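Local structure of putative regulatory protein (Streptomyces coelicolor A3, 2PZ9) at residues Gln33-Ala38 with Glu65-Tyr70; Glu41-His46 with Glu75-His80; Arg151-Gln154 with Leu158-Pro161. The protein is a putative transcriptional regulator of the TetR family that probably binds DNA through a helix-turn-helix motif. All blocks are in the same frame, centred on the assembly; numbering follows the deposited sequence.

Contact 1: residues Gln33-Ala38 with Glu65-Tyr70; sequences QRIVAA and ERVYAY. With SO4 (sulfate ion), chain D; SO4 (sulfate ion), chain C.
Tyr70 OH gives a hydrogen bond to O3 of a sulfate (chain D), 2.6 Å away, while the ring of the same tyrosine packs on Ile35. Tyr70 ends helix 64-70, the second helix of the predicted helix-turn-helix motif, and Ile35 belongs to helix 32-50, the first helix of this TetR-type DNA-binding region. The sulfate oxygen lies in the plane of the tyrosine ring, at its edge. Arg66 approaches the same ion differently: O4 sits over one face of its guanidinium group, 3.4 Å from NH2. The ion is probably a crystallisation component, but an anion beside a tyrosine and an arginine of this helix is consistent with a surface suited to DNA phosphates.

Apart from the anion, the contact is apolar. Ile35 carries it: with CG1 anti to the carbonyl carbon (chi1 -71°) and the chain nearly extended beyond it, CD1 reaches across to helix 64-70. There it lies 3.9 Å from Tyr70 CD1, meeting the ring obliquely, and 4.0 Å from the backbone CA of Val67. One branch of the valine completes the surface, its CG2 standing 4.2 Å from Ile35 CG1. Leu77 of helix 74-92 and Phe71 also touch the isoleucine, and Val67 leans on Ala57 of helix 53-59, so the pair belongs to the core of the domain. On helix 32-50, the extended Gln33 holds a second sulfate (chain C), its NE2 donating to O1 over 2.7 Å at 153°.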
ATOM      1  N   GLN A  33     -24.057   7.732  15.633  1.00 61.64           N
ATOM      2  CA  GLN A  33     -22.652   8.175  15.638  1.00 60.91           C
ATOM      3  C   GLN A  33     -21.795   7.259  16.467  1.00 60.39           C
ATOM      4  O   GLN A  33     -20.723   6.840  16.032  1.00 60.42           O
ATOM      5  CB  GLN A  33     -22.514   9.568  16.180  1.00 60.68           C
ATOM      6  CG  GLN A  33     -23.380  10.551  15.503  1.00 62.23           C
ATOM      7  CD  GLN A  33     -23.328  11.886  16.204  1.00 65.04           C
ATOM      8  OE1 GLN A  33     -23.299  11.962  17.448  1.00 66.35           O
ATOM      9  NE2 GLN A  33     -23.312  12.955  15.419  1.00 65.25           N
ATOM     10  N   ARG A  34     -22.285   6.946  17.662  1.00 60.09           N
ATOM     11  CA  ARG A  34     -21.580   6.068  18.579  1.00 59.67           C
ATOM     12  C   ARG A  34     -21.316   4.688  17.994  1.00 60.12           C
ATOM     13  O   ARG A  34     -20.219   4.168  18.163  1.00 60.76           O
ATOM     14  CB  ARG A  34     -22.313   5.965  19.909  1.00 59.20           C
ATOM     15  CG  ARG A  34     -21.745   6.891  20.946  1.00 57.80           C
ATOM     16  CD  ARG A  34     -22.212   6.567  22.341  1.00 55.04           C
ATOM     17  NE  ARG A  34     -23.567   7.042  22.595  1.00 52.96           N
ATOM     18  CZ  ARG A  34     -24.648   6.267  22.574  1.00 52.06           C
ATOM     19  NH1 ARG A  34     -24.556   4.966  22.310  1.00 51.05           N
ATOM     20  NH2 ARG A  34     -25.830   6.797  22.818  1.00 50.96           N
ATOM     21  N   ILE A  35     -22.306   4.105  17.311  1.00 60.04           N
ATOM     22  CA  ILE A  35     -22.128   2.839  16.568  1.00 59.99           C
ATOM     23  C   ILE A  35     -21.081   2.984  15.463  1.00 60.06           C
ATOM     24  O   ILE A  35     -20.275   2.089  15.223  1.00 60.03           O
ATOM     25  CB  ILE A  35     -23.463   2.359  15.899  1.00 60.11           C
ATOM     26  CG1 ILE A  35     -24.470   1.853  16.939  1.00 59.89           C
ATOM     27  CG2 ILE A  35     -23.202   1.285  14.851  1.00 59.25           C
ATOM     28  CD1 ILE A  35     -25.913   1.789  16.418  1.00 59.55           C
ATOM     29  N   VAL A  36     -21.123   4.107  14.769  1.00 60.25           N
ATOM     30  CA  VAL A  36     -20.224   4.332  13.652  1.00 60.37           C
ATOM     31  C   VAL A  36     -18.795   4.494  14.164  1.00 60.59           C
ATOM     32  O   VAL A  36     -17.887   3.833  13.677  1.00 60.33           O
ATOM     33  CB  VAL A  36     -20.666   5.558  12.826  1.00 60.43           C
ATOM     34  CG1 VAL A  36     -19.511   6.071  11.924  1.00 60.30           C
ATOM     35  CG2 VAL A  36     -21.917   5.216  12.040  1.00 58.42           C
ATOM     36  N   ALA A  37     -18.609   5.356  15.163  1.00 60.87           N
ATOM     37  CA  ALA A  37     -17.287   5.563  15.761  1.00 60.75           C
ATOM     38  C   ALA A  37     -16.693   4.240  16.231  1.00 60.77           C
ATOM     39  O   ALA A  37     -15.523   3.960  15.983  1.00 61.11           O
ATOM     40  CB  ALA A  37     -17.367   6.541  16.906  1.00 60.35           C
ATOM     41  N   ALA A  38     -17.510   3.428  16.889  1.00 60.87           N
ATOM     42  CA  ALA A  38     -17.075   2.132  17.395  1.00 61.46           C
ATOM     43  C   ALA A  38     -16.848   1.131  16.273  1.00 61.88           C
ATOM     44  O   ALA A  38     -15.953   0.291  16.365  1.00 62.59           O
ATOM     45  CB  ALA A  38     -18.071   1.577  18.430  1.00 61.35           C
ATOM     46  N   GLU A  65     -29.307  -5.775  18.859  1.00 63.45           N
ATOM     47  CA  GLU A  65     -30.585  -5.509  18.186  1.00 63.96           C
ATOM     48  C   GLU A  65     -30.660  -4.080  17.627  1.00 63.67           C
ATOM     49  O   GLU A  65     -31.135  -3.872  16.504  1.00 63.87           O
ATOM     50  CB  GLU A  65     -31.813  -5.835  19.053  1.00 63.75           C
ATOM     51  CG  GLU A  65     -33.029  -6.292  18.185  1.00 65.12           C
ATOM     52  CD  GLU A  65     -34.419  -6.215  18.877  1.00 65.00           C
ATOM     53  OE1 GLU A  65     -34.522  -5.555  19.935  1.00 66.70           O
ATOM     54  OE2 GLU A  65     -35.409  -6.804  18.351  1.00 63.99           O
ATOM     55  N   ARG A  66     -30.165  -3.116  18.397  1.00 63.53           N
ATOM     56  CA  ARG A  66     -30.164  -1.707  17.991  1.00 63.51           C
ATOM     57  C   ARG A  66     -29.315  -1.469  16.739  1.00 63.02           C
ATOM     58  O   ARG A  66     -29.760  -0.823  15.776  1.00 62.88           O
ATOM     59  CB  ARG A  66     -29.639  -0.839  19.125  1.00 63.93           C
ATOM     60  CG  ARG A  66     -30.387   0.440  19.305  1.00 65.52           C
ATOM     61  CD  ARG A  66     -31.262   0.371  20.555  1.00 70.36           C
ATOM     62  NE  ARG A  66     -32.566   1.032  20.399  1.00 74.25           N
ATOM     63  CZ  ARG A  66     -33.038   1.597  19.277  1.00 75.15           C
ATOM     64  NH1 ARG A  66     -32.327   1.626  18.151  1.00 75.44           N
ATOM     65  NH2 ARG A  66     -34.244   2.149  19.286  1.00 75.11           N
ATOM     66  N   VAL A  67     -28.092  -1.998  16.763  1.00 62.26           N
ATOM     67  CA  VAL A  67     -27.177  -1.890  15.638  1.00 61.55           C
ATOM     68  C   VAL A  67     -27.893  -2.314  14.352  1.00 61.43           C
ATOM     69  O   VAL A  67     -27.913  -1.575  13.357  1.00 61.56           O
ATOM     70  CB  VAL A  67     -25.909  -2.734  15.879  1.00 61.48           C
ATOM     71  CG1 VAL A  67     -24.976  -2.691  14.672  1.00 60.99           C
ATOM     72  CG2 VAL A  67     -25.177  -2.256  17.143  1.00 60.76           C
ATOM     73  N   TYR A  68     -28.522  -3.482  14.408  1.00 60.65           N
ATOM     74  CA  TYR A  68     -29.224  -4.047  13.270  1.00 59.94           C
ATOM     75  C   TYR A  68     -30.509  -3.319  12.880  1.00 59.10           C
ATOM     76  O   TYR A  68     -31.112  -3.639  11.862  1.00 58.74           O
ATOM     77  CB  TYR A  68     -29.516  -5.531  13.497  1.00 60.38           C
ATOM     78  CG  TYR A  68     -28.295  -6.438  13.571  1.00 61.60           C
ATOM     79  CD1 TYR A  68     -27.304  -6.436  12.567  1.00 62.00           C
ATOM     80  CD2 TYR A  68     -28.144  -7.329  14.635  1.00 62.53           C
ATOM     81  CE1 TYR A  68     -26.193  -7.296  12.640  1.00 61.97           C
ATOM     82  CE2 TYR A  68     -27.030  -8.184  14.717  1.00 63.65           C
ATOM     83  CZ  TYR A  68     -26.067  -8.168  13.719  1.00 62.24           C
ATOM     84  OH  TYR A  68     -24.989  -9.029  13.836  1.00 63.15           O
ATOM     85  N   ALA A  69     -30.946  -2.357  13.682  1.00 58.51           N
ATOM     86  CA  ALA A  69     -32.036  -1.490  13.242  1.00 57.85           C
ATOM     87  C   ALA A  69     -31.479  -0.479  12.226  1.00 57.68           C
ATOM     88  O   ALA A  69     -32.057  -0.290  11.158  1.00 58.02           O
ATOM     89  CB  ALA A  69     -32.700  -0.803  14.403  1.00 57.17           C
ATOM     90  N   TYR A  70     -30.337   0.138  12.535  1.00 57.01           N
ATOM     91  CA  TYR A  70     -29.723   1.078  11.609  1.00 56.56           C
ATOM     92  C   TYR A  70     -29.164   0.365  10.394  1.00 56.51           C
ATOM     93  O   TYR A  70     -29.302   0.827   9.266  1.00 56.63           O
ATOM     94  CB  TYR A  70     -28.602   1.875  12.291  1.00 56.54           C
ATOM     95  CG  TYR A  70     -29.094   2.858  13.331  1.00 56.16           C
ATOM     96  CD1 TYR A  70     -29.340   2.439  14.653  1.00 56.07           C
ATOM     97  CD2 TYR A  70     -29.320   4.197  13.002  1.00 53.68           C
ATOM     98  CE1 TYR A  70     -29.820   3.330  15.618  1.00 55.88           C
ATOM     99  CE2 TYR A  70     -29.786   5.095  13.951  1.00 55.23           C
ATOM    100  CZ  TYR A  70     -30.040   4.655  15.263  1.00 56.31           C
ATOM    101  OH  TYR A  70     -30.509   5.528  16.218  1.00 55.50           O
TER
HETATM  102  S   SO4 D 229     -31.301   5.247  20.033  1.00136.48           S
HETATM  103  O1  SO4 D 229     -30.656   4.449  21.085  1.00136.39           O
HETATM  104  O2  SO4 D 229     -30.982   6.672  20.158  1.00136.09           O
HETATM  105  O3  SO4 D 229     -30.864   4.780  18.720  1.00136.76           O
HETATM  106  O4  SO4 D 229     -32.741   5.068  20.139  1.00136.38           O
HETATM  107  S   SO4 C 228     -21.698  11.668  12.177  1.00137.22           S
HETATM  108  O1  SO4 C 228     -22.915  12.003  12.910  1.00136.89           O
HETATM  109  O2  SO4 C 228     -21.898  11.908  10.742  1.00137.20           O
HETATM  110  O3  SO4 C 228     -20.618  12.517  12.673  1.00136.64           O
HETATM  111  O4  SO4 C 228     -21.376  10.250  12.382  1.00137.49           O

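Contact 2: residues Glu41-His46 with Glu75-His80; sequences EEFARH and EALYAH
Phe43 presents one face of its ring to Tyr78, whose ring comes in edge first. The planes stand at 76° with centroids 5.2 Å apart, a T-shaped (edge-to-face) stack in which Tyr78 CD2 lies 3.6 Å from Phe43 CD2, toward the rim of the phenylalanine ring. The tyrosine also sets its CB over this ring, a CH-pi contact of 4.0 Å to the Phe43 centroid. Its CG is anti to the backbone N (chi1 -179°), which puts the ring where its CD2 edge faces Phe43. Leu77 adds an aliphatic wall, its CG 4.0 Å from Phe43 CE2. No hydrogen bond joins the two segments; the OH of the buried Tyr78 is hydrogen-bonded to Leu120 O on helix 115-127, and Leu120 also touches Phe43. Along helix 32-50, Arg45 folds back one turn: NH2 forms a salt bridge to Glu41 OE1 at 3.2 Å, while NH1 donates to Glu41 O from above the carbonyl plane. This aromatic core joins helix 32-50 to helix 74-92, the long helix that in TetR-family proteins connects the DNA-binding domain with the C-terminal regulatory domain.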
ATOM      1  N   GLU A  41     -13.326   1.725  14.671  1.00 63.20           N
ATOM      2  CA  GLU A  41     -12.196   1.266  15.454  1.00 62.82           C
ATOM      3  C   GLU A  41     -12.085  -0.258  15.368  1.00 62.25           C
ATOM      4  O   GLU A  41     -10.981  -0.788  15.297  1.00 61.96           O
ATOM      5  CB  GLU A  41     -12.393   1.737  16.879  1.00 63.00           C
ATOM      6  CG  GLU A  41     -11.162   1.915  17.682  1.00 64.50           C
ATOM      7  CD  GLU A  41     -11.395   1.533  19.150  1.00 67.96           C
ATOM      8  OE1 GLU A  41     -10.396   1.346  19.877  1.00 68.10           O
ATOM      9  OE2 GLU A  41     -12.577   1.396  19.581  1.00 69.79           O
ATOM     10  N   GLU A  42     -13.233  -0.942  15.339  1.00 61.86           N
ATOM     11  CA  GLU A  42     -13.313  -2.408  15.153  1.00 61.78           C
ATOM     12  C   GLU A  42     -12.990  -2.934  13.741  1.00 61.71           C
ATOM     13  O   GLU A  42     -12.430  -4.025  13.598  1.00 62.03           O
ATOM     14  CB  GLU A  42     -14.694  -2.923  15.562  1.00 62.10           C
ATOM     15  CG  GLU A  42     -14.909  -4.444  15.385  1.00 62.28           C
ATOM     16  CD  GLU A  42     -14.314  -5.281  16.514  1.00 62.75           C
ATOM     17  OE1 GLU A  42     -13.938  -4.710  17.564  1.00 63.78           O
ATOM     18  OE2 GLU A  42     -14.228  -6.517  16.349  1.00 62.44           O
ATOM     19  N   PHE A  43     -13.372  -2.198  12.704  1.00 61.54           N
ATOM     20  CA  PHE A  43     -12.990  -2.564  11.341  1.00 61.50           C
ATOM     21  C   PHE A  43     -11.495  -2.372  11.067  1.00 60.88           C
ATOM     22  O   PHE A  43     -10.875  -3.213  10.438  1.00 60.74           O
ATOM     23  CB  PHE A  43     -13.831  -1.819  10.296  1.00 61.90           C
ATOM     24  CG  PHE A  43     -15.285  -2.272  10.228  1.00 63.55           C
ATOM     25  CD1 PHE A  43     -15.630  -3.627  10.376  1.00 64.39           C
ATOM     26  CD2 PHE A  43     -16.309  -1.348   9.979  1.00 63.02           C
ATOM     27  CE1 PHE A  43     -16.982  -4.043  10.299  1.00 63.72           C
ATOM     28  CE2 PHE A  43     -17.649  -1.760   9.902  1.00 62.93           C
ATOM     29  CZ  PHE A  43     -17.983  -3.113  10.062  1.00 62.29           C
ATOM     30  N   ALA A  44     -10.914  -1.281  11.549  1.00 60.36           N
ATOM     31  CA  ALA A  44      -9.487  -1.073  11.389  1.00 60.41           C
ATOM     32  C   ALA A  44      -8.677  -2.205  12.042  1.00 60.59           C
ATOM     33  O   ALA A  44      -7.707  -2.682  11.469  1.00 60.60           O
ATOM     34  CB  ALA A  44      -9.068   0.293  11.922  1.00 60.15           C
ATOM     35  N   ARG A  45      -9.097  -2.643  13.224  1.00 60.78           N
ATOM     36  CA  ARG A  45      -8.458  -3.742  13.942  1.00 60.75           C
ATOM     37  C   ARG A  45      -8.560  -5.083  13.240  1.00 60.19           C
ATOM     38  O   ARG A  45      -7.564  -5.729  12.971  1.00 59.96           O
ATOM     39  CB  ARG A  45      -9.103  -3.892  15.313  1.00 61.16           C
ATOM     40  CG  ARG A  45      -8.200  -3.606  16.474  1.00 63.68           C
ATOM     41  CD  ARG A  45      -9.016  -3.498  17.756  1.00 68.34           C
ATOM     42  NE  ARG A  45      -8.385  -2.578  18.702  1.00 71.72           N
ATOM     43  CZ  ARG A  45      -8.428  -1.246  18.610  1.00 73.56           C
ATOM     44  NH1 ARG A  45      -9.072  -0.645  17.605  1.00 75.16           N
ATOM     45  NH2 ARG A  45      -7.808  -0.504  19.521  1.00 73.53           N
ATOM     46  N   HIS A  46      -9.778  -5.509  12.961  1.00 60.08           N
ATOM     47  CA  HIS A  46     -10.004  -6.915  12.681  1.00 60.05           C
ATOM     48  C   HIS A  46     -10.467  -7.164  11.259  1.00 60.43           C
ATOM     49  O   HIS A  46     -10.531  -8.313  10.810  1.00 60.18           O
ATOM     50  CB  HIS A  46     -11.020  -7.463  13.673  1.00 59.69           C
ATOM     51  CG  HIS A  46     -10.581  -7.381  15.105  1.00 59.33           C
ATOM     52  ND1 HIS A  46     -11.138  -6.498  16.007  1.00 59.21           N
ATOM     53  CD2 HIS A  46      -9.645  -8.078  15.794  1.00 57.51           C
ATOM     54  CE1 HIS A  46     -10.565  -6.653  17.188  1.00 57.01           C
ATOM     55  NE2 HIS A  46      -9.655  -7.602  17.083  1.00 56.62           N
ATOM     56  N   GLU A  75     -21.848  -6.387   7.066  1.00 53.53           N
ATOM     57  CA  GLU A  75     -21.245  -5.927   5.807  1.00 53.82           C
ATOM     58  C   GLU A  75     -21.837  -4.577   5.353  1.00 52.61           C
ATOM     59  O   GLU A  75     -21.115  -3.697   4.874  1.00 52.39           O
ATOM     60  CB  GLU A  75     -21.331  -7.018   4.710  1.00 54.57           C
ATOM     61  CG  GLU A  75     -20.957  -8.469   5.178  1.00 58.19           C
ATOM     62  CD  GLU A  75     -22.147  -9.243   5.832  1.00 63.14           C
ATOM     63  OE1 GLU A  75     -23.219  -9.380   5.175  1.00 64.80           O
ATOM     64  OE2 GLU A  75     -22.011  -9.723   6.993  1.00 64.63           O
ATOM     65  N   ALA A  76     -23.144  -4.420   5.544  1.00 51.16           N
ATOM     66  CA  ALA A  76     -23.815  -3.141   5.348  1.00 50.17           C
ATOM     67  C   ALA A  76     -23.222  -2.047   6.227  1.00 49.62           C
ATOM     68  O   ALA A  76     -23.030  -0.923   5.782  1.00 49.66           O
ATOM     69  CB  ALA A  76     -25.313  -3.279   5.589  1.00 49.70           C
ATOM     70  N   LEU A  77     -22.920  -2.395   7.471  1.00 49.41           N
ATOM     71  CA  LEU A  77     -22.317  -1.477   8.402  1.00 49.16           C
ATOM     72  C   LEU A  77     -20.954  -1.048   7.896  1.00 50.70           C
ATOM     73  O   LEU A  77     -20.683   0.153   7.815  1.00 50.85           O
ATOM     74  CB  LEU A  77     -22.209  -2.121   9.781  1.00 49.07           C
ATOM     75  CG  LEU A  77     -21.538  -1.370  10.946  1.00 47.76           C
ATOM     76  CD1 LEU A  77     -22.077   0.031  11.155  1.00 46.79           C
ATOM     77  CD2 LEU A  77     -21.642  -2.153  12.228  1.00 47.76           C
ATOM     78  N   TYR A  78     -20.098  -2.015   7.544  1.00 51.99           N
ATOM     79  CA  TYR A  78     -18.832  -1.669   6.897  1.00 53.48           C
ATOM     80  C   TYR A  78     -19.059  -0.663   5.760  1.00 53.83           C
ATOM     81  O   TYR A  78     -18.489   0.436   5.788  1.00 54.21           O
ATOM     82  CB  TYR A  78     -18.039  -2.887   6.394  1.00 54.05           C
ATOM     83  CG  TYR A  78     -16.701  -2.480   5.754  1.00 55.79           C
ATOM     84  CD1 TYR A  78     -16.570  -2.327   4.354  1.00 55.57           C
ATOM     85  CD2 TYR A  78     -15.567  -2.224   6.549  1.00 57.11           C
ATOM     86  CE1 TYR A  78     -15.358  -1.943   3.774  1.00 55.25           C
ATOM     87  CE2 TYR A  78     -14.338  -1.842   5.976  1.00 55.66           C
ATOM     88  CZ  TYR A  78     -14.243  -1.698   4.593  1.00 56.54           C
ATOM     89  OH  TYR A  78     -13.024  -1.301   4.037  1.00 57.92           O
ATOM     90  N   ALA A  79     -19.908  -1.024   4.791  1.00 53.85           N
ATOM     91  CA  ALA A  79     -20.096  -0.208   3.587  1.00 54.08           C
ATOM     92  C   ALA A  79     -20.319   1.240   3.975  1.00 54.23           C
ATOM     93  O   ALA A  79     -19.648   2.142   3.459  1.00 53.63           O
ATOM     94  CB  ALA A  79     -21.258  -0.736   2.726  1.00 53.76           C
ATOM     95  N   HIS A  80     -21.238   1.427   4.930  1.00 55.00           N
ATOM     96  CA  HIS A  80     -21.603   2.741   5.459  1.00 55.34           C
ATOM     97  C   HIS A  80     -20.386   3.496   5.986  1.00 55.83           C
ATOM     98  O   HIS A  80     -20.145   4.663   5.623  1.00 55.80           O
ATOM     99  CB  HIS A  80     -22.635   2.593   6.559  1.00 54.75           C
ATOM    100  CG  HIS A  80     -23.203   3.892   7.034  1.00 55.42           C
ATOM    101  ND1 HIS A  80     -24.113   4.621   6.298  1.00 56.39           N
ATOM    102  CD2 HIS A  80     -23.005   4.589   8.180  1.00 56.15           C
ATOM    103  CE1 HIS A  80     -24.442   5.716   6.964  1.00 56.36           C
ATOM    104  NE2 HIS A  80     -23.786   5.719   8.112  1.00 55.98           N
TER

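Contact 3: residues Arg151-Gln154 with Leu158-Pro161; sequences RDAQ and LLDP
This is a local contact at a helix end, where the chain leaving helix 139-155 in the TetR-type C-terminal region turns back on the last turn of that helix. The backbone closes the turn: Leu158 N donates to Ala153 O over 2.8 Å, a 6→1 bond that takes up a carbonyl near the end of the helix. Gln154 makes the second link. Its chain is extended beyond CG, and NE2 reaches Asp160 O at 2.8 Å and 152°, with the acceptor close to the plane of the amide. The same nitrogen also bonds Trp163 O, so two loop carbonyls hold the amide and fix its rotation. Nearer the backbone, the aliphatic part of the glutamine crosses Leu159, Gln154 CG lying 3.4 Å from Leu159 CD2. Gln154 CA also points a C-H toward Leu159 O. Ala153 CB supports the same leucine, 4.1 Å from its CD2. Were Gln154 replaced by an alanine, the carbonyls of Asp160 and Trp163 would probably lose this shared donor and one flank of Leu159 its cover, leaving the loop freer to move. Leu159 also packs on Phe213, beyond helix 198-212. Gln154 and Arg151 touch Pro165 at the start of helix 165-176, and Arg151 NH2 bonds Gln192 OE1 of the second subunit.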
ATOM      1  N   ARG A 151      -5.904  16.797 -16.863  1.00 59.62           N
ATOM      2  CA  ARG A 151      -5.934  17.026 -18.306  1.00 60.30           C
ATOM      3  C   ARG A 151      -5.914  18.522 -18.540  1.00 60.99           C
ATOM      4  O   ARG A 151      -5.216  19.013 -19.423  1.00 60.93           O
ATOM      5  CB  ARG A 151      -7.177  16.407 -18.956  1.00 60.21           C
ATOM      6  CG  ARG A 151      -6.932  15.050 -19.615  1.00 60.48           C
ATOM      7  CD  ARG A 151      -8.165  14.134 -19.609  1.00 60.31           C
ATOM      8  NE  ARG A 151      -7.781  12.794 -19.137  1.00 61.00           N
ATOM      9  CZ  ARG A 151      -8.601  11.869 -18.613  1.00 60.66           C
ATOM     10  NH1 ARG A 151      -9.910  12.084 -18.476  1.00 59.61           N
ATOM     11  NH2 ARG A 151      -8.097  10.703 -18.211  1.00 59.56           N
ATOM     12  N   ASP A 152      -6.655  19.243 -17.702  1.00 61.95           N
ATOM     13  CA  ASP A 152      -6.767  20.699 -17.804  1.00 62.85           C
ATOM     14  C   ASP A 152      -5.477  21.399 -17.464  1.00 63.19           C
ATOM     15  O   ASP A 152      -5.066  22.302 -18.177  1.00 63.55           O
ATOM     16  CB  ASP A 152      -7.864  21.216 -16.891  1.00 62.84           C
ATOM     17  CG  ASP A 152      -9.238  20.827 -17.369  1.00 64.23           C
ATOM     18  OD1 ASP A 152      -9.359  20.422 -18.558  1.00 65.00           O
ATOM     19  OD2 ASP A 152     -10.196  20.928 -16.558  1.00 64.73           O
ATOM     20  N   ALA A 153      -4.851  20.989 -16.362  1.00 63.41           N
ATOM     21  CA  ALA A 153      -3.549  21.519 -15.979  1.00 63.36           C
ATOM     22  C   ALA A 153      -2.564  21.452 -17.144  1.00 63.27           C
ATOM     23  O   ALA A 153      -1.831  22.403 -17.392  1.00 63.01           O
ATOM     24  CB  ALA A 153      -3.016  20.756 -14.787  1.00 63.48           C
ATOM     25  N   GLN A 154      -2.575  20.327 -17.859  1.00 63.51           N
ATOM     26  CA  GLN A 154      -1.649  20.086 -18.956  1.00 63.74           C
ATOM     27  C   GLN A 154      -1.927  21.034 -20.097  1.00 64.25           C
ATOM     28  O   GLN A 154      -0.997  21.667 -20.598  1.00 64.53           O
ATOM     29  CB  GLN A 154      -1.721  18.637 -19.418  1.00 63.42           C
ATOM     30  CG  GLN A 154      -1.139  17.700 -18.378  1.00 64.06           C
ATOM     31  CD  GLN A 154      -1.089  16.247 -18.808  1.00 64.57           C
ATOM     32  OE1 GLN A 154      -2.113  15.644 -19.122  1.00 64.44           O
ATOM     33  NE2 GLN A 154       0.109  15.663 -18.787  1.00 64.88           N
ATOM     34  N   LEU A 158       0.628  23.680 -17.266  1.00 62.41           N
ATOM     35  CA  LEU A 158       0.964  23.747 -15.859  1.00 62.20           C
ATOM     36  C   LEU A 158       1.553  22.452 -15.360  1.00 61.96           C
ATOM     37  O   LEU A 158       1.973  22.357 -14.210  1.00 62.40           O
ATOM     38  CB  LEU A 158      -0.303  24.044 -15.066  1.00 62.46           C
ATOM     39  CG  LEU A 158      -0.265  25.270 -14.161  1.00 63.35           C
ATOM     40  CD1 LEU A 158       0.210  26.575 -14.904  1.00 63.59           C
ATOM     41  CD2 LEU A 158      -1.641  25.433 -13.558  1.00 63.80           C
ATOM     42  N   LEU A 159       1.562  21.448 -16.227  1.00 61.38           N
ATOM     43  CA  LEU A 159       1.996  20.102 -15.889  1.00 60.64           C
ATOM     44  C   LEU A 159       2.446  19.478 -17.216  1.00 60.69           C
ATOM     45  O   LEU A 159       1.693  19.442 -18.185  1.00 61.17           O
ATOM     46  CB  LEU A 159       0.832  19.335 -15.248  1.00 60.07           C
ATOM     47  CG  LEU A 159       0.794  17.817 -15.120  1.00 59.47           C
ATOM     48  CD1 LEU A 159       1.550  17.341 -13.919  1.00 58.39           C
ATOM     49  CD2 LEU A 159      -0.629  17.407 -14.994  1.00 59.58           C
ATOM     50  N   ASP A 160       3.693  19.035 -17.263  1.00 60.31           N
ATOM     51  CA  ASP A 160       4.281  18.471 -18.460  1.00 60.08           C
ATOM     52  C   ASP A 160       3.274  17.620 -19.262  1.00 59.41           C
ATOM     53  O   ASP A 160       2.718  16.658 -18.724  1.00 59.34           O
ATOM     54  CB  ASP A 160       5.467  17.632 -18.020  1.00 60.71           C
ATOM     55  CG  ASP A 160       6.418  17.323 -19.136  1.00 62.60           C
ATOM     56  OD1 ASP A 160       5.962  17.094 -20.288  1.00 65.04           O
ATOM     57  OD2 ASP A 160       7.636  17.287 -18.835  1.00 64.93           O
ATOM     58  N   PRO A 161       3.041  17.966 -20.552  1.00 58.72           N
ATOM     59  CA  PRO A 161       1.972  17.294 -21.309  1.00 58.13           C
ATOM     60  C   PRO A 161       2.311  15.847 -21.667  1.00 57.62           C
ATOM     61  O   PRO A 161       1.452  15.118 -22.173  1.00 57.49           O
ATOM     62  CB  PRO A 161       1.838  18.155 -22.576  1.00 57.88           C
ATOM     63  CG  PRO A 161       3.179  18.741 -22.767  1.00 57.61           C
ATOM     64  CD  PRO A 161       3.737  18.975 -21.378  1.00 58.60           C
TER

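Overall arrangement
From the N terminus, helix 32-50 supplies the first half of both contact 1 and contact 2. Contact 1 closes when the chain, having passed through helix 53-59, returns with helix 64-70; contact 2 closes a little later, with helix 74-92. Their segments alternate along the sequence, so the two closures cross. With centres about 11 Å apart they also touch, through Ile35 and Val67 against Leu77 and Val36 against His80, making one continuous core of the DNA-binding region. Contact 3 follows in series and closes only a short turn after helix 139-155. It lies across the chain's centre, about 38 Å from contact 2 centre to centre, in the C-terminal region.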